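Local atomic coordinates of ENT (Trypanosoma brucei brucei, PDB entry 5ZX1), a protein that is of unknown function but contains an ENT domain, a small helical module, and probably takes part in transcription or another chromatin-linked process. Residues Ala36-Glu39 and Glu40-Ser44; Met54-Gly57 and Gly58-Lys62; Glu69-Arg72 and Glu73-Cys76. All coordinates share one frame; numbering follows the deposited sequence.

Interaction 1: Ala36-Glu39 and Glu40-Ser44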
loop_
_atom_site.group_PDB
_atom_site.type_symbol
_atom_site.label_atom_id
_atom_site.label_comp_id
_atom_site.label_asym_id
_atom_site.label_seq_id
_atom_site.Cartn_x
_atom_site.Cartn_y
_atom_site.Cartn_z
ATOM N N ALA A 36 0.571 3.641 19.002
ATOM C CA ALA A 36 0.956 4.639 18.017
ATOM C C ALA A 36 1.772 3.970 16.900
ATOM O O ALA A 36 1.577 4.256 15.727
ATOM C CB ALA A 36 1.748 5.772 18.680
ATOM N N ALA A 37 2.661 3.055 17.274
ATOM C CA ALA A 37 3.476 2.321 16.306
ATOM C C ALA A 37 2.638 1.341 15.472
ATOM O O ALA A 37 2.757 1.292 14.244
ATOM C CB ALA A 37 4.586 1.586 17.019
ATOM N N ARG A 38 1.808 0.547 16.131
ATOM C CA ARG A 38 0.957 -0.401 15.409
ATOM C C ARG A 38 0.177 0.314 14.317
ATOM O O ARG A 38 0.286 -0.017 13.146
ATOM C CB ARG A 38 -0.003 -1.101 16.360
ATOM C CG ARG A 38 -0.618 -2.360 15.764
ATOM C CD ARG A 38 0.455 -3.160 15.077
ATOM N NE ARG A 38 0.019 -4.466 14.596
ATOM C CZ ARG A 38 0.745 -5.218 13.771
ATOM N NH1 ARG A 38 0.299 -6.407 13.369
ATOM N NH2 ARG A 38 1.929 -4.774 13.349
ATOM N N GLU A 39 -0.560 1.348 14.702
ATOM C CA GLU A 39 -1.345 2.133 13.753
ATOM C C GLU A 39 -0.501 2.707 12.598
ATOM O O GLU A 39 -0.981 2.854 11.476
ATOM C CB GLU A 39 -2.072 3.261 14.489
ATOM C CG GLU A 39 -3.276 2.772 15.280
ATOM C CD GLU A 39 -3.851 3.822 16.219
ATOM O OE1 GLU A 39 -3.243 4.915 16.367
ATOM O OE2 GLU A 39 -4.926 3.548 16.801
ATOM N N GLU A 40 0.755 3.028 12.859
ATOM C CA GLU A 40 1.604 3.496 11.776
ATOM C C GLU A 40 2.028 2.339 10.871
ATOM O O GLU A 40 2.020 2.472 9.649
ATOM C CB GLU A 40 2.812 4.225 12.330
ATOM C CG GLU A 40 2.426 5.557 12.921
ATOM C CD GLU A 40 3.509 6.609 12.757
ATOM O OE1 GLU A 40 4.418 6.393 11.930
ATOM O OE2 GLU A 40 3.449 7.651 13.450
ATOM N N GLU A 41 2.386 1.210 11.470
ATOM C CA GLU A 41 2.660 0.010 10.701
ATOM C C GLU A 41 1.531 -0.254 9.715
ATOM O O GLU A 41 1.773 -0.460 8.516
ATOM C CB GLU A 41 2.848 -1.203 11.609
ATOM C CG GLU A 41 4.131 -1.190 12.403
ATOM C CD GLU A 41 4.290 -2.451 13.232
ATOM O OE1 GLU A 41 5.314 -3.151 13.078
ATOM O OE2 GLU A 41 3.377 -2.773 14.023
ATOM N N LEU A 42 0.297 -0.221 10.201
ATOM C CA LEU A 42 -0.817 -0.554 9.323
ATOM C C LEU A 42 -1.098 0.566 8.332
ATOM O O LEU A 42 -1.530 0.318 7.209
ATOM C CB LEU A 42 -2.082 -0.886 10.119
ATOM C CG LEU A 42 -1.951 -2.119 11.025
ATOM C CD1 LEU A 42 -2.002 -1.748 12.498
ATOM C CD2 LEU A 42 -3.015 -3.150 10.716
ATOM N N CYS A 43 -0.835 1.797 8.727
ATOM C CA CYS A 43 -1.044 2.872 7.779
ATOM C C CYS A 43 -0.007 2.757 6.687
ATOM O O CYS A 43 -0.323 2.923 5.508
ATOM C CB CYS A 43 -0.971 4.237 8.446
ATOM S SG CYS A 43 -2.563 4.738 9.078
ATOM N N SER A 44 1.229 2.457 7.077
ATOM C CA SER A 44 2.307 2.413 6.101
ATOM C C SER A 44 2.064 1.277 5.106
ATOM O O SER A 44 2.319 1.438 3.910
ATOM C CB SER A 44 3.665 2.270 6.779
ATOM O OG SER A 44 4.115 0.934 6.807
HETATM O O HOH W 1 0.918 7.590 15.185
#

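Interaction 2: Met54-Gly57 and Gly58-Lys62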
loop_
_atom_site.group_PDB
_atom_site.type_symbol
_atom_site.label_atom_id
_atom_site.label_comp_id
_atom_site.label_asym_id
_atom_site.label_seq_id
_atom_site.Cartn_x
_atom_site.Cartn_y
_atom_site.Cartn_z
ATOM N N MET A 54 -1.635 2.103 -7.925
ATOM C CA MET A 54 -1.745 3.246 -8.816
ATOM C C MET A 54 -0.809 3.095 -10.003
ATOM O O MET A 54 -1.117 3.539 -11.110
ATOM C CB MET A 54 -1.433 4.539 -8.085
ATOM C CG MET A 54 -2.516 4.999 -7.151
ATOM S SD MET A 54 -1.922 6.495 -6.331
ATOM C CE MET A 54 -3.258 6.812 -5.170
ATOM N N HIS A 55 0.331 2.461 -9.770
ATOM C CA HIS A 55 1.343 2.310 -10.809
ATOM C C HIS A 55 1.115 1.111 -11.708
ATOM O O HIS A 55 1.489 1.136 -12.875
ATOM C CB HIS A 55 2.729 2.193 -10.186
ATOM C CG HIS A 55 3.379 3.507 -9.909
ATOM N ND1 HIS A 55 3.297 4.138 -8.685
ATOM C CD2 HIS A 55 4.140 4.315 -10.693
ATOM C CE1 HIS A 55 3.978 5.272 -8.722
ATOM N NE2 HIS A 55 4.502 5.399 -9.932
ATOM N N SER A 56 0.497 0.070 -11.163
ATOM C CA SER A 56 0.459 -1.227 -11.817
ATOM C C SER A 56 -0.929 -1.556 -12.311
ATOM O O SER A 56 -1.162 -2.617 -12.908
ATOM C CB SER A 56 0.906 -2.315 -10.846
ATOM O OG SER A 56 -0.231 -2.777 -10.113
ATOM N N GLY A 57 -1.858 -0.657 -12.024
ATOM C CA GLY A 57 -3.256 -0.898 -12.306
ATOM C C GLY A 57 -3.691 -2.184 -11.640
ATOM O O GLY A 57 -4.500 -2.931 -12.191
ATOM N N GLY A 58 -3.119 -2.452 -10.464
ATOM C CA GLY A 58 -3.477 -3.611 -9.663
ATOM C C GLY A 58 -2.748 -4.908 -9.982
ATOM O O GLY A 58 -2.728 -5.825 -9.148
ATOM N N LYS A 59 -2.164 -5.003 -11.179
ATOM C CA LYS A 59 -1.461 -6.223 -11.585
ATOM C C LYS A 59 0.046 -6.082 -11.313
ATOM O O LYS A 59 0.778 -5.460 -12.088
ATOM C CB LYS A 59 -1.760 -6.539 -13.059
ATOM C CG LYS A 59 -0.740 -7.432 -13.744
ATOM C CD LYS A 59 -0.912 -8.894 -13.348
ATOM C CE LYS A 59 0.413 -9.653 -13.453
ATOM N NZ LYS A 59 0.633 -10.586 -12.311
ATOM N N LEU A 60 0.493 -6.666 -10.197
ATOM C CA LEU A 60 1.759 -6.271 -9.558
ATOM C C LEU A 60 3.019 -6.928 -10.131
ATOM O O LEU A 60 3.041 -8.138 -10.354
ATOM C CB LEU A 60 1.682 -6.582 -8.063
ATOM C CG LEU A 60 0.641 -5.889 -7.184
ATOM C CD1 LEU A 60 0.759 -6.435 -5.787
ATOM C CD2 LEU A 60 0.855 -4.388 -7.160
ATOM N N THR A 61 4.080 -6.146 -10.339
ATOM C CA THR A 61 5.348 -6.707 -10.791
ATOM C C THR A 61 5.964 -7.581 -9.706
ATOM O O THR A 61 5.566 -7.507 -8.545
ATOM C CB THR A 61 6.370 -5.605 -11.185
ATOM O OG1 THR A 61 6.792 -4.910 -10.011
ATOM C CG2 THR A 61 5.775 -4.605 -12.168
ATOM N N LYS A 62 6.936 -8.408 -10.083
ATOM C CA LYS A 62 7.675 -9.229 -9.125
ATOM C C LYS A 62 8.320 -8.366 -8.019
ATOM O O LYS A 62 8.301 -8.725 -6.848
ATOM C CB LYS A 62 8.750 -10.056 -9.855
ATOM C CG LYS A 62 9.594 -10.963 -8.953
ATOM C CD LYS A 62 10.782 -11.518 -9.711
ATOM C CE LYS A 62 11.823 -10.431 -9.980
ATOM N NZ LYS A 62 12.966 -10.937 -10.816
#

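Interaction 3: Glu69-Arg72 and Glu73-Cys76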
loop_
_atom_site.group_PDB
_atom_site.type_symbol
_atom_site.label_atom_id
_atom_site.label_comp_id
_atom_site.label_asym_id
_atom_site.label_seq_id
_atom_site.Cartn_x
_atom_site.Cartn_y
_atom_site.Cartn_z
ATOM N N GLU A 69 5.525 -8.382 0.237
ATOM C CA GLU A 69 5.877 -9.570 1.003
ATOM C C GLU A 69 6.900 -9.249 2.097
ATOM O O GLU A 69 6.799 -9.742 3.217
ATOM C CB GLU A 69 6.418 -10.656 0.072
ATOM C CG GLU A 69 6.919 -11.903 0.808
ATOM C CD GLU A 69 7.595 -12.937 -0.102
ATOM O OE1 GLU A 69 7.849 -14.065 0.390
ATOM O OE2 GLU A 69 7.870 -12.641 -1.296
ATOM N N ASP A 70 7.879 -8.410 1.783
ATOM C CA ASP A 70 8.912 -8.087 2.758
ATOM C C ASP A 70 8.365 -7.223 3.895
ATOM O O ASP A 70 8.705 -7.435 5.053
ATOM C CB ASP A 70 10.092 -7.382 2.078
ATOM C CG ASP A 70 10.940 -8.344 1.253
ATOM O OD1 ASP A 70 10.722 -9.572 1.372
ATOM O OD2 ASP A 70 11.817 -7.882 0.481
ATOM N N MET A 71 7.519 -6.251 3.564
ATOM C CA MET A 71 6.915 -5.386 4.576
ATOM C C MET A 71 5.923 -6.159 5.476
ATOM O O MET A 71 5.750 -5.833 6.647
ATOM C CB MET A 71 6.209 -4.205 3.908
ATOM C CG MET A 71 7.147 -3.225 3.258
ATOM S SD MET A 71 8.277 -2.498 4.457
ATOM C CE MET A 71 7.133 -1.646 5.538
ATOM N N ARG A 72 5.274 -7.176 4.928
ATOM C CA ARG A 72 4.380 -8.005 5.733
ATOM C C ARG A 72 5.167 -8.616 6.868
ATOM O O ARG A 72 4.719 -8.657 8.010
ATOM C CB ARG A 72 3.737 -9.109 4.896
ATOM C CG ARG A 72 2.576 -8.631 4.082
ATOM C CD ARG A 72 1.646 -9.785 3.692
ATOM N NE ARG A 72 2.221 -10.661 2.682
ATOM C CZ ARG A 72 2.538 -10.293 1.439
ATOM N NH1 ARG A 72 3.062 -11.188 0.602
ATOM N NH2 ARG A 72 2.342 -9.038 1.020
ATOM N N GLU A 73 6.364 -9.079 6.550
ATOM C CA GLU A 73 7.212 -9.698 7.551
ATOM C C GLU A 73 7.856 -8.636 8.467
ATOM O O GLU A 73 7.929 -8.821 9.687
ATOM C CB GLU A 73 8.250 -10.579 6.842
ATOM C CG GLU A 73 9.622 -10.673 7.472
ATOM C CD GLU A 73 10.657 -11.148 6.463
ATOM O OE1 GLU A 73 10.264 -11.846 5.491
ATOM O OE2 GLU A 73 11.858 -10.823 6.635
ATOM N N GLU A 74 8.287 -7.518 7.888
ATOM C CA GLU A 74 8.872 -6.428 8.674
ATOM C C GLU A 74 7.876 -5.950 9.733
ATOM O O GLU A 74 8.239 -5.759 10.883
ATOM C CB GLU A 74 9.276 -5.247 7.779
ATOM C CG GLU A 74 10.469 -5.502 6.863
ATOM C CD GLU A 74 11.820 -5.450 7.586
ATOM O OE1 GLU A 74 11.990 -4.623 8.514
ATOM O OE2 GLU A 74 12.714 -6.252 7.228
ATOM N N LEU A 75 6.617 -5.793 9.329
ATOM C CA LEU A 75 5.572 -5.206 10.168
ATOM C C LEU A 75 4.738 -6.253 10.895
ATOM O O LEU A 75 3.770 -5.909 11.579
ATOM C CB LEU A 75 4.653 -4.321 9.320
ATOM C CG LEU A 75 5.410 -3.239 8.547
ATOM C CD1 LEU A 75 4.495 -2.286 7.785
ATOM C CD2 LEU A 75 6.303 -2.488 9.518
ATOM N N CYS A 76 5.108 -7.520 10.752
ATOM C CA CYS A 76 4.386 -8.604 11.413
ATOM C C CYS A 76 2.879 -8.455 11.183
ATOM O O CYS A 76 2.115 -8.251 12.119
ATOM C CB CYS A 76 4.708 -8.624 12.918
ATOM S SG CYS A 76 4.607 -10.249 13.723
#

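Interaction 1: Ala36-Glu39 and Glu40-Ser44
Ala36-Glu39 runs straight into Glu40-Ser44 as one piece of helix 30-56, and successive i to i+4 amides bind the two halves. Glu41 N reaches Ala37 O at 2.8 Å with an N-H...O angle of 173°, and Leu42 N and Cys43 N bond likewise to Arg38 O and Glu39 O, the latter less straight. On this backbone Arg38 and Glu41, three residues apart, form a salt bridge, with Arg38 NH2 2.6 Å from Glu41 OE2. The carboxylate oxygen lies at the guanidinium edge, close to its plane, but NH2 meets that oxygen from above the carboxylate, the two planes being 57° apart. Arg38 sends CG anti to its amide (chi1 -163°) and then bends at chi2, which carries the guanidinium along the helix to Glu41. Leu42 CD1 packs alongside the Arg38 methylenes, 3.6 Å from Arg38 CG. A water gives a bond to Glu40 OE2 and a weak one to Ala36 O. Arginine suits its place through its several N-H groups: besides Glu41, it donates to the carbonyls of Leu75 and Cys76. Glu41 would therefore help orient and partly neutralise a cation that also ties this helix to the end of helix 62-74.

Interaction 2: Met54-Gly57 and Gly58-Lys62
Ser56 turns its side chain in over the bend that follows it, and its hydroxyl sits inside the curve of Gly58, Lys59 and Leu60. Ser56 OG lies 2.9 Å from Gly58 N, and the CD2 methyl of Leu60 touches the same oxygen at 3.5 Å. The first torsion of Ser56 (chi1 88°) puts OG between the amide nitrogen and the carbonyl carbon, from where it also makes a weak hydrogen bond back to Leu52 O in the preceding helical turn. A small hydroxyl residue suits this spot, since it can lie close to the returning backbone. Next to OG, Ser56 CB packs against the carbonyl of Lys59, 3.4 Å from Lys59 O.

The bend itself is a type I' beta turn from Ser56 to Lys59, closed by Lys59 N to Ser56 O at 3.1 Å, with the donor well above the carbonyl plane. Gly57 and Gly58 fill its two central positions. Both have positive phi, which glycine adopts readily, and Gly57 O crowds the alpha carbon of Gly58 so closely that glycine, with no side chain, suits the place. Lys59 keeps only CB near the turn and leads its charged end away. Leu60 is buried, its side chain reaching Leu68 as well as Ser56, as befits an apolar residue.

Helix 30-56 thus ends at this turn, and Thr61, whose side chain provides the N-cap, starts helix 62-74. Gly58 O accepts a hydrogen bond from Arg90 of helix 79-91, while Met54 packs on Val95 and Val98 of helix 93-101.

Interaction 3: Glu69-Arg72 and Glu73-Cys76
A Schellman motif closes helix 62-74 here, with Met71 packed on Leu75, just past its last turn. Cys76 is the first residue to leave the helix and has positive phi, 48°, which turns the chain away from the helix axis. Just before it, Leu75 N bonds to Met71 O at 2.8 Å, and Glu74 N bonds to Asp70 O at 2.9 Å; the bond from Cys76 N to Glu73 O is weak.

Met71 and Leu75 are four residues apart and so lie on one side of the helix. Met71 is bent at both chi2 and chi3 (-61° and -63°); the bends return the methyl toward the C-terminal end, so that CE meets CD1 of Leu75 at 3.5 Å. A flexible thioether and a branched leucine suit this side, for it faces helix 30-56: Met71 touches Leu48, and Leu75 touches Glu41 and Ser44.

The acidic residues Glu69, Asp70, Glu73 and Glu74 are exposed, as suits their charge. The nearest such pair, Asp70 OD1 and Glu73 OE1, stands 4.7 Å apart, a separation of like charges that would be less costly in solvent. Arg72 instead turns back down the helix, its NH2 hydrogen-bonded to Tyr45 OH. The bend at chi3 brings one face of its guanidinium over Glu69 CA, which lies 3.1 Å above the plane, displaced toward the rim.

How the interactions relate
Along the chain the contacts come in series. Interaction 1 lies within helix 30-56, interaction 2 covers the end of that helix and the loop after it, and interaction 3 closes helix 62-74. Interactions 1 and 2 are on opposite sides of the chain's centre, their own centres about 23 Å apart. Having passed through the turn of interaction 2, the chain comes back along the long helix, so that interaction 3 meets interaction 1, with centres about 12 Å apart. Interactions 2 and 3 do not touch. The two helices are thus linked by the turn of interaction 2 and, where interaction 3 meets interaction 1, by the Arg38 bonds and the packing of Leu75.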